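Local coordinates for lipolytic enzyme, G-D-S-L family (Bacteroides thetaiotaomicron, PDB 7BR2), which metabolises the drug diltiazem in the gut as a serine esterase of the SGNH (GDSL) hydrolase family, probably sharing that family's general lipolytic activity, at residues 88-91 and 92-96; 110-113 and 114-118; 139-142 and 143-146; 202-205 and 206-209. One frame throughout, in Å; residues are numbered along the deposited sequence.

Contact 1 of 4, residues 88-91 and 92-96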
loop_
_atom_site.group_PDB
_atom_site.type_symbol
_atom_site.label_atom_id
_atom_site.label_comp_id
_atom_site.label_asym_id
_atom_site.label_seq_id
_atom_site.Cartn_x
_atom_site.Cartn_y
_atom_site.Cartn_z
ATOM N N GLY A 88 14.451 10.452 1.066
ATOM C CA GLY A 88 15.831 10.049 1.260
ATOM C C GLY A 88 16.425 9.281 0.097
ATOM O O GLY A 88 17.645 9.283 -0.071
ATOM N N MET A 89 15.599 8.580 -0.677
ATOM C CA MET A 89 16.161 7.814 -1.788
ATOM C C MET A 89 16.886 8.724 -2.776
ATOM O O MET A 89 17.970 8.382 -3.273
ATOM C CB MET A 89 15.074 6.998 -2.485
ATOM C CG MET A 89 15.608 6.143 -3.640
ATOM S SD MET A 89 16.812 4.860 -3.189
ATOM C CE MET A 89 15.786 3.654 -2.348
ATOM N N ASN A 90 16.319 9.901 -3.057
ATOM C CA ASN A 90 16.966 10.874 -3.926
ATOM C C ASN A 90 17.937 11.755 -3.158
ATOM O O ASN A 90 18.991 12.113 -3.684
ATOM C CB ASN A 90 15.910 11.722 -4.630
ATOM C CG ASN A 90 15.141 10.933 -5.659
ATOM O OD1 ASN A 90 15.738 10.264 -6.512
ATOM N ND2 ASN A 90 13.814 10.970 -5.570
ATOM N N ASP A 91 17.579 12.136 -1.931
ATOM C CA ASP A 91 18.466 12.964 -1.126
ATOM C C ASP A 91 19.846 12.326 -0.984
ATOM O O ASP A 91 20.871 13.017 -1.021
ATOM C CB ASP A 91 17.842 13.207 0.254
ATOM C CG ASP A 91 16.396 13.717 0.181
ATOM O OD1 ASP A 91 15.537 13.004 -0.408
ATOM O OD2 ASP A 91 16.116 14.819 0.724
ATOM N N SER A 92 19.894 11.005 -0.825
ATOM C CA SER A 92 21.155 10.331 -0.546
ATOM C C SER A 92 22.145 10.420 -1.702
ATOM O O SER A 92 23.355 10.332 -1.470
ATOM C CB SER A 92 20.902 8.865 -0.215
ATOM O OG SER A 92 19.989 8.304 -1.138
ATOM N N GLY A 93 21.678 10.610 -2.930
ATOM C CA GLY A 93 22.562 10.639 -4.076
ATOM C C GLY A 93 22.869 9.255 -4.626
ATOM O O GLY A 93 22.468 8.222 -4.082
ATOM N N TYR A 94 23.592 9.234 -5.746
ATOM C CA TYR A 94 23.741 7.967 -6.455
ATOM C C TYR A 94 25.173 7.648 -6.897
ATOM O O TYR A 94 25.904 6.936 -6.197
ATOM C CB TYR A 94 22.806 7.964 -7.666
ATOM C CG TYR A 94 21.331 8.020 -7.314
ATOM C CD1 TYR A 94 20.615 6.849 -7.088
ATOM C CD2 TYR A 94 20.650 9.237 -7.221
ATOM C CE1 TYR A 94 19.271 6.878 -6.778
ATOM C CE2 TYR A 94 19.288 9.277 -6.909
ATOM C CZ TYR A 94 18.611 8.086 -6.689
ATOM O OH TYR A 94 17.278 8.086 -6.374
ATOM N N TYR A 95 25.585 8.172 -8.056
ATOM C CA TYR A 95 26.798 7.678 -8.713
ATOM C C TYR A 95 28.062 8.011 -7.919
ATOM O O TYR A 95 29.012 7.218 -7.896
ATOM C CB TYR A 95 26.883 8.230 -10.136
ATOM C CG TYR A 95 25.912 7.582 -11.102
ATOM C CD1 TYR A 95 24.625 8.088 -11.273
ATOM C CD2 TYR A 95 26.282 6.466 -11.846
ATOM C CE1 TYR A 95 23.730 7.500 -12.161
ATOM C CE2 TYR A 95 25.394 5.869 -12.738
ATOM C CZ TYR A 95 24.119 6.391 -12.893
ATOM O OH TYR A 95 23.230 5.802 -13.774
ATOM N N GLU A 96 28.098 9.177 -7.268
ATOM C CA GLU A 96 29.300 9.607 -6.559
ATOM C C GLU A 96 29.710 8.675 -5.426
ATOM O O GLU A 96 30.830 8.813 -4.920
ATOM C CB GLU A 96 29.116 11.008 -5.979
ATOM C CG GLU A 96 29.066 12.149 -6.978
ATOM C CD GLU A 96 27.682 12.370 -7.571
ATOM O OE1 GLU A 96 26.869 11.416 -7.588
ATOM O OE2 GLU A 96 27.401 13.520 -7.974
#
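Tyr94 folds back over the turn and brings the phenol end of its side chain against Asn90 and Met89. Its hydroxyl donates to the amide oxygen, with Tyr94 OH and Asn90 OD1 2.7 Å apart. That oxygen sits at the ring edge, in the ring plane. Seen from the amide, the hydroxyl stands above the plane and not on a lone pair; amide and ring planes are 56° apart. Asn90 ND2 donates to Asp62 O, so both ends of the amide are held and its rotation is fixed. Met89 runs at about a right angle to the tyrosine and touches it with CG, 3.7 Å from Tyr94 OH.

Ser92, inside the turn, reaches back to Gly88, ahead of it. A chi1 of 45° aims its hydroxyl, which donates in the carbonyl plane, Ser92 OG to Gly88 O being 2.8 Å. The same oxygen accepts from the backbone, Ser92 N to Gly88 O at 2.9 Å, so two donors of one residue grip it. Lys155 NZ bonds Ser92 OG as well, and also reaches Met89 O and Gly93 O. A type I turn from Asn90 to Gly93 is closed by Gly93 N to Asn90 O, 3.2 Å, while Asp91 OD2 accepts from Ala64 N. The sequence Gly88-Met89-Asn90-Asp91 matches the GxND block of SGNH hydrolases; in relatives the asparagine of this block helps form the oxyanion hole, and the place of Asn90 close to the probable catalytic residues is consistent with that role.

Contact 2 of 4, residues 110-113 and 114-118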
loop_
_atom_site.group_PDB
_atom_site.type_symbol
_atom_site.label_atom_id
_atom_site.label_comp_id
_atom_site.label_asym_id
_atom_site.label_seq_id
_atom_site.Cartn_x
_atom_site.Cartn_y
_atom_site.Cartn_z
ATOM N N TYR A 110 23.763 13.933 3.371
ATOM C CA TYR A 110 23.021 13.843 4.622
ATOM C C TYR A 110 22.743 15.226 5.195
ATOM O O TYR A 110 21.624 15.505 5.656
ATOM C CB TYR A 110 23.780 12.980 5.632
ATOM C CG TYR A 110 23.235 13.108 7.031
ATOM C CD1 TYR A 110 22.116 12.403 7.429
ATOM C CD2 TYR A 110 23.833 13.954 7.947
ATOM C CE1 TYR A 110 21.609 12.540 8.704
ATOM C CE2 TYR A 110 23.338 14.094 9.219
ATOM C CZ TYR A 110 22.227 13.389 9.596
ATOM O OH TYR A 110 21.743 13.546 10.877
ATOM N N GLN A 111 23.746 16.106 5.176
ATOM C CA GLN A 111 23.558 17.429 5.766
ATOM C C GLN A 111 22.537 18.240 4.982
ATOM O O GLN A 111 21.632 18.848 5.571
ATOM C CB GLN A 111 24.897 18.173 5.837
ATOM C CG GLN A 111 25.871 17.561 6.843
ATOM C CD GLN A 111 25.344 17.616 8.265
ATOM O OE1 GLN A 111 24.569 18.503 8.617
ATOM N NE2 GLN A 111 25.726 16.642 9.074
ATOM N N GLU A 112 22.641 18.219 3.653
ATOM C CA GLU A 112 21.672 18.924 2.822
ATOM C C GLU A 112 20.261 18.396 3.065
ATOM O O GLU A 112 19.301 19.175 3.208
ATOM C CB GLU A 112 22.063 18.776 1.356
ATOM C CG GLU A 112 21.245 19.597 0.387
ATOM C CD GLU A 112 21.471 19.195 -1.061
ATOM O OE1 GLU A 112 20.764 19.740 -1.935
ATOM O OE2 GLU A 112 22.372 18.364 -1.328
ATOM N N SER A 113 20.127 17.075 3.177
ATOM C CA SER A 113 18.807 16.493 3.344
ATOM C C SER A 113 18.174 16.944 4.652
ATOM O O SER A 113 17.043 17.440 4.657
ATOM C CB SER A 113 18.893 14.975 3.287
ATOM O OG SER A 113 17.600 14.428 3.261
ATOM N N ILE A 114 18.900 16.829 5.771
ATOM C CA ILE A 114 18.260 17.201 7.036
ATOM C C ILE A 114 18.056 18.713 7.118
ATOM O O ILE A 114 17.112 19.186 7.770
ATOM C CB ILE A 114 19.041 16.658 8.247
ATOM C CG1 ILE A 114 20.433 17.278 8.328
ATOM C CG2 ILE A 114 19.064 15.112 8.260
ATOM C CD1 ILE A 114 21.231 16.830 9.537
ATOM N N LYS A 115 18.875 19.500 6.418
ATOM C CA LYS A 115 18.610 20.931 6.363
ATOM C C LYS A 115 17.236 21.191 5.743
ATOM O O LYS A 115 16.441 21.980 6.273
ATOM C CB LYS A 115 19.735 21.638 5.590
ATOM C CG LYS A 115 19.627 23.173 5.543
ATOM C CD LYS A 115 20.501 23.783 4.455
ATOM C CE LYS A 115 20.121 25.229 4.183
ATOM N NZ LYS A 115 21.051 26.166 4.860
ATOM N N ASN A 116 16.925 20.508 4.640
ATOM C CA ASN A 116 15.597 20.694 4.042
ATOM C C ASN A 116 14.487 20.111 4.922
ATOM O O ASN A 116 13.416 20.734 5.110
ATOM C CB ASN A 116 15.568 20.078 2.651
ATOM C CG ASN A 116 16.460 20.822 1.703
ATOM O OD1 ASN A 116 16.407 22.054 1.634
ATOM N ND2 ASN A 116 17.321 20.095 0.993
ATOM N N PHE A 117 14.740 18.933 5.500
ATOM C CA PHE A 117 13.750 18.321 6.373
ATOM C C PHE A 117 13.375 19.247 7.514
ATOM O O PHE A 117 12.233 19.221 7.961
ATOM C CB PHE A 117 14.246 16.992 6.940
ATOM C CG PHE A 117 13.329 16.401 7.982
ATOM C CD1 PHE A 117 12.205 15.685 7.604
ATOM C CD2 PHE A 117 13.583 16.569 9.334
ATOM C CE1 PHE A 117 11.353 15.139 8.550
ATOM C CE2 PHE A 117 12.732 16.029 10.290
ATOM C CZ PHE A 117 11.617 15.311 9.897
ATOM N N GLN A 118 14.323 20.051 8.005
ATOM C CA GLN A 118 14.042 20.939 9.132
ATOM C C GLN A 118 13.035 22.017 8.745
ATOM O O GLN A 118 12.196 22.420 9.564
ATOM C CB GLN A 118 15.345 21.569 9.644
ATOM C CG GLN A 118 16.208 20.632 10.520
ATOM C CD GLN A 118 17.562 21.233 10.897
ATOM O OE1 GLN A 118 18.534 21.133 10.150
ATOM N NE2 GLN A 118 17.629 21.841 12.078
#
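From Tyr110 to Phe117 the backbone keeps regular alpha-helical bonding, each amide from Ile114 to Phe117 donating to the carbonyl four residues earlier, as in Phe117 N to Ser113 O at 2.9 Å. On this frame Tyr110 and Ile114 make the main side-chain contact. The tyrosine ring and the isoleucine cross obliquely, and both branches of Ile114 take part: CD1 lies 3.5 Å from Tyr110 CE2, and CG2 lies 3.6 Å from Tyr110 CE1. The isoleucine adopts a torsion that is uncommon in helices, with chi1 at 64°, which tucks CG1 to 3.4 Å from Tyr110 O. The delta methyl thereby reaches the phenol end of the ring, near CE2 and CZ. Gln111 runs alongside Ile114, pointing the same way, with OE1 3.8 Å from Ile114 CD1, while its NE2 sits at the edge of the Tyr110 ring and donates to Glu107.

Elsewhere on the helix surface, Glu112 and Asn116, one turn apart, lie side by side with carboxylate and amide planes 63° apart; their nearest side-chain atoms, Glu112 CG and Asn116 ND2, are 4.0 Å apart. Tyr110 and Ile114 both pack on Tyr165 of helix 155-173, and Arg161 forms a cation-pi contact with the Tyr110 ring. Ser113 OG bonds to Asp91 OD2, Phe117 meets the ring of Phe87 with nearly parallel planes, and Asn116 borders helix 64-75. The chemistry is thus divided round the helix: mostly apolar and aromatic groups, with one bonded hydroxyl, meet the protein, whereas the longer polar chains of Gln111, Glu112 and Lys115 occupy its exposed side.

Contact 3 of 4, residues 139-142 and 143-146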
loop_
_atom_site.group_PDB
_atom_site.type_symbol
_atom_site.label_atom_id
_atom_site.label_comp_id
_atom_site.label_asym_id
_atom_site.label_seq_id
_atom_site.Cartn_x
_atom_site.Cartn_y
_atom_site.Cartn_z
ATOM N N PRO A 139 14.381 0.661 1.303
ATOM C CA PRO A 139 15.833 0.802 1.174
ATOM C C PRO A 139 16.341 0.717 -0.260
ATOM O O PRO A 139 15.659 0.244 -1.170
ATOM C CB PRO A 139 16.350 -0.389 1.991
ATOM C CG PRO A 139 15.322 -1.468 1.706
ATOM C CD PRO A 139 13.991 -0.746 1.550
ATOM N N TYR A 140 17.570 1.198 -0.441
ATOM C CA TYR A 140 18.349 0.873 -1.631
ATOM C C TYR A 140 19.018 -0.482 -1.412
ATOM O O TYR A 140 19.806 -0.645 -0.472
ATOM C CB TYR A 140 19.391 1.952 -1.912
ATOM C CG TYR A 140 20.256 1.656 -3.118
ATOM C CD1 TYR A 140 19.795 1.890 -4.407
ATOM C CD2 TYR A 140 21.527 1.118 -2.968
ATOM C CE1 TYR A 140 20.582 1.609 -5.514
ATOM C CE2 TYR A 140 22.326 0.833 -4.077
ATOM C CZ TYR A 140 21.848 1.079 -5.343
ATOM O OH TYR A 140 22.640 0.800 -6.441
ATOM N N ASP A 141 18.691 -1.461 -2.252
ATOM C CA ASP A 141 19.157 -2.831 -2.033
ATOM C C ASP A 141 20.582 -2.982 -2.555
ATOM O O ASP A 141 20.800 -3.177 -3.751
ATOM C CB ASP A 141 18.237 -3.827 -2.720
ATOM C CG ASP A 141 18.546 -5.252 -2.329
ATOM O OD1 ASP A 141 19.559 -5.482 -1.625
ATOM O OD2 ASP A 141 17.793 -6.145 -2.762
ATOM N N GLU A 142 21.551 -2.969 -1.643
ATOM C CA GLU A 142 22.966 -3.060 -1.987
ATOM C C GLU A 142 23.468 -4.489 -2.161
ATOM O O GLU A 142 24.512 -4.688 -2.789
ATOM C CB GLU A 142 23.787 -2.394 -0.878
ATOM C CG GLU A 142 23.555 -0.911 -0.703
ATOM C CD GLU A 142 24.278 -0.349 0.519
ATOM O OE1 GLU A 142 24.918 -1.134 1.257
ATOM O OE2 GLU A 142 24.303 0.886 0.679
ATOM N N THR A 143 22.727 -5.486 -1.672
ATOM C CA THR A 143 23.223 -6.853 -1.592
ATOM C C THR A 143 22.684 -7.773 -2.685
ATOM O O THR A 143 23.290 -8.817 -2.948
ATOM C CB THR A 143 22.912 -7.430 -0.200
ATOM O OG1 THR A 143 21.494 -7.516 0.004
ATOM C CG2 THR A 143 23.492 -6.530 0.874
ATOM N N ALA A 144 21.580 -7.414 -3.333
ATOM C CA ALA A 144 21.004 -8.253 -4.375
ATOM C C ALA A 144 21.957 -8.369 -5.560
ATOM O O ALA A 144 22.717 -7.443 -5.853
ATOM C CB ALA A 144 19.667 -7.672 -4.813
ATOM N N GLN A 145 21.985 -9.541 -6.197
ATOM C CA GLN A 145 22.800 -9.727 -7.400
ATOM C C GLN A 145 21.940 -9.579 -8.656
ATOM O O GLN A 145 21.331 -10.539 -9.148
ATOM C CB GLN A 145 23.546 -11.042 -7.357
ATOM C CG GLN A 145 24.536 -11.008 -6.210
ATOM C CD GLN A 145 25.633 -12.029 -6.335
ATOM O OE1 GLN A 145 25.637 -12.845 -7.261
ATOM N NE2 GLN A 145 26.533 -12.048 -5.349
ATOM N N ILE A 146 21.899 -8.356 -9.179
ATOM C CA ILE A 146 21.152 -8.017 -10.390
ATOM C C ILE A 146 22.121 -7.873 -11.554
ATOM O O ILE A 146 23.198 -7.262 -11.425
ATOM C CB ILE A 146 20.310 -6.735 -10.241
ATOM C CG1 ILE A 146 19.075 -6.920 -9.348
ATOM C CG2 ILE A 146 19.758 -6.308 -11.581
ATOM C CD1 ILE A 146 19.284 -7.424 -8.013
#
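Asp141 turns its carboxylate forward along the chain to meet the backbone of Thr143 and Ala144. Two hydrogen bonds converge on one oxygen: Thr143 N to Asp141 OD1 at 3.2 Å, and Ala144 N to the same Asp141 OD1 at 3.3 Å. Both amides come from the same face of the carboxylate, the first on the anti side and somewhat out of plane, the second from well above the plane. CG anti to the backbone N (chi1 -170°) swings the group over the turn; the bond from Thr143 N, two residues on, makes this an Asx turn, with Ala144 N as a second donor.

Van der Waals contact brings the Ala144 methyl close to the other oxygen, Ala144 CB to Asp141 OD2 being 3.2 Å.

Among outside polar partners, Thr199 OG1 bonds Asp141 OD2, so both carboxylate oxygens are engaged. Thr143 OG1 bonds to Gln192 of helix 181-194. Glu142 departs in the other direction, its extended chain bringing OE2 to Asn156 N near the start of helix 155-173. With its acceptors used by amide and hydroxyl donors, the buried Asp141 probably remains ionised and helps fix the shape of a segment that has no helix or strand of its own.

Contact 4 of 4, residues 202-205 and 206-209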
loop_
_atom_site.group_PDB
_atom_site.type_symbol
_atom_site.label_atom_id
_atom_site.label_comp_id
_atom_site.label_asym_id
_atom_site.label_seq_id
_atom_site.Cartn_x
_atom_site.Cartn_y
_atom_site.Cartn_z
ATOM N N GLY A 202 12.756 -4.068 -6.818
ATOM C CA GLY A 202 12.596 -3.885 -8.252
ATOM C C GLY A 202 13.858 -4.171 -9.052
ATOM O O GLY A 202 14.879 -4.625 -8.534
ATOM N N ASN A 203 13.775 -3.851 -10.349
ATOM C CA ASN A 203 14.864 -4.140 -11.281
ATOM C C ASN A 203 16.088 -3.255 -11.071
ATOM O O ASN A 203 17.169 -3.604 -11.552
ATOM C CB ASN A 203 14.376 -3.993 -12.730
ATOM C CG ASN A 203 12.908 -4.395 -12.911
ATOM O OD1 ASN A 203 12.453 -5.413 -12.385
ATOM N ND2 ASN A 203 12.170 -3.599 -13.681
ATOM N N ASP A 204 15.955 -2.123 -10.373
ATOM C CA ASP A 204 17.029 -1.141 -10.302
ATOM C C ASP A 204 17.510 -0.897 -8.880
ATOM O O ASP A 204 18.243 0.076 -8.641
ATOM C CB ASP A 204 16.598 0.192 -10.928
ATOM C CG ASP A 204 15.440 0.851 -10.181
ATOM O OD1 ASP A 204 14.954 0.294 -9.166
ATOM O OD2 ASP A 204 15.014 1.945 -10.607
ATOM N N ARG A 205 17.102 -1.733 -7.928
ATOM C CA ARG A 205 17.474 -1.652 -6.521
ATOM C C ARG A 205 16.812 -0.480 -5.803
ATOM O O ARG A 205 17.035 -0.299 -4.587
ATOM C CB ARG A 205 18.994 -1.552 -6.332
ATOM C CG ARG A 205 19.782 -2.512 -7.213
ATOM C CD ARG A 205 21.271 -2.299 -7.046
ATOM N NE ARG A 205 21.824 -3.405 -6.288
ATOM C CZ ARG A 205 22.434 -4.457 -6.810
ATOM N NH1 ARG A 205 22.878 -5.389 -5.994
ATOM N NH2 ARG A 205 22.636 -4.559 -8.120
ATOM N N ILE A 206 16.009 0.325 -6.507
ATOM C CA ILE A 206 15.469 1.579 -5.996
ATOM C C ILE A 206 13.949 1.541 -5.918
ATOM O O ILE A 206 13.359 1.844 -4.876
ATOM C CB ILE A 206 15.933 2.772 -6.858
ATOM C CG1 ILE A 206 17.460 2.857 -6.857
ATOM C CG2 ILE A 206 15.237 4.064 -6.425
ATOM C CD1 ILE A 206 18.015 3.758 -7.940
ATOM N N HIS A 207 13.294 1.170 -7.023
ATOM C CA HIS A 207 11.852 1.277 -7.160
ATOM C C HIS A 207 11.212 -0.096 -6.998
ATOM O O HIS A 207 11.292 -0.922 -7.914
ATOM C CB HIS A 207 11.502 1.886 -8.522
ATOM C CG HIS A 207 12.081 3.254 -8.721
ATOM N ND1 HIS A 207 13.244 3.479 -9.427
ATOM C CD2 HIS A 207 11.682 4.465 -8.255
ATOM C CE1 HIS A 207 13.520 4.773 -9.412
ATOM N NE2 HIS A 207 12.591 5.392 -8.701
ATOM N N PRO A 208 10.563 -0.386 -5.868
ATOM C CA PRO A 208 9.933 -1.700 -5.683
ATOM C C PRO A 208 8.838 -1.984 -6.696
ATOM O O PRO A 208 8.104 -1.089 -7.122
ATOM C CB PRO A 208 9.354 -1.622 -4.266
ATOM C CG PRO A 208 10.144 -0.561 -3.579
ATOM C CD PRO A 208 10.477 0.446 -4.653
ATOM N N ASP A 209 8.730 -3.258 -7.062
ATOM C CA ASP A 209 7.655 -3.775 -7.892
ATOM C C ASP A 209 6.405 -3.963 -7.021
ATOM O O ASP A 209 6.392 -3.628 -5.834
ATOM C CB ASP A 209 8.129 -5.072 -8.556
ATOM C CG ASP A 209 7.378 -5.424 -9.826
ATOM O OD1 ASP A 209 6.313 -4.843 -10.102
ATOM O OD2 ASP A 209 7.856 -6.328 -10.550
HETATM O O HOH W 1 10.856 -6.643 -10.127
HETATM O O HOH W 2 11.741 -1.475 -10.363
#
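Asp204 OD1 is gripped by two successive backbone amides, His207 N at 2.8 Å and Ile206 N at 2.9 Å. The histidine amide approaches almost straight, with 173° at the hydrogen, and uses the syn lone pair; the isoleucine amide comes from above the carboxylate plane. The other oxygen, also on its syn side, takes the imidazole: His207 ND1 to Asp204 OD2 is 2.6 Å and lies in the ring plane, although ring and carboxylate are turned 39° apart. A chi1 of 64° folds the carboxylate back to the amides of the residues that follow.

Ile206 CG2 covers one face of the imidazole, 3.5 Å above its centre. Elsewhere, Gly202 CA makes a CH...O contact of 3.3 Å with His207 O, and one water links that oxygen to Asn203 N, donating to His207 O at 2.6 Å. A second water joins Asn203 OD1 to Asp209 OD2.

Beyond the segments, His207 NE2 bonds Ser28 OG. This Ser-His-Asp chain, with Asp204 and His207 in the DxxH spacing of SGNH hydrolases, is consistent with a catalytic triad: the carboxylate, held by two amides at OD1, probably sets the imidazole's rotation and points NE2 at the serine.

In the fold
All four contacts are local and follow one another along the chain without nesting or crossing. Contact 1 shapes the loop after strand 82-85, and contact 2 lies on helix 102-125, into which that loop leads; the two join where Ser113 meets Asp91. Contact 3 closes a turn between strand 131-136 and helix 155-173, and contact 4 another just ahead of helix 210-223. Contacts 3 and 4 are the nearest neighbours, with centres about 9 Å apart, joined where Arg205 NE meets Asp141 O. Ile206 of contact 4 packs on Met89, Tyr94 and Tyr140, binding the three loops together round the probable active site, while contact 2 lies farther out.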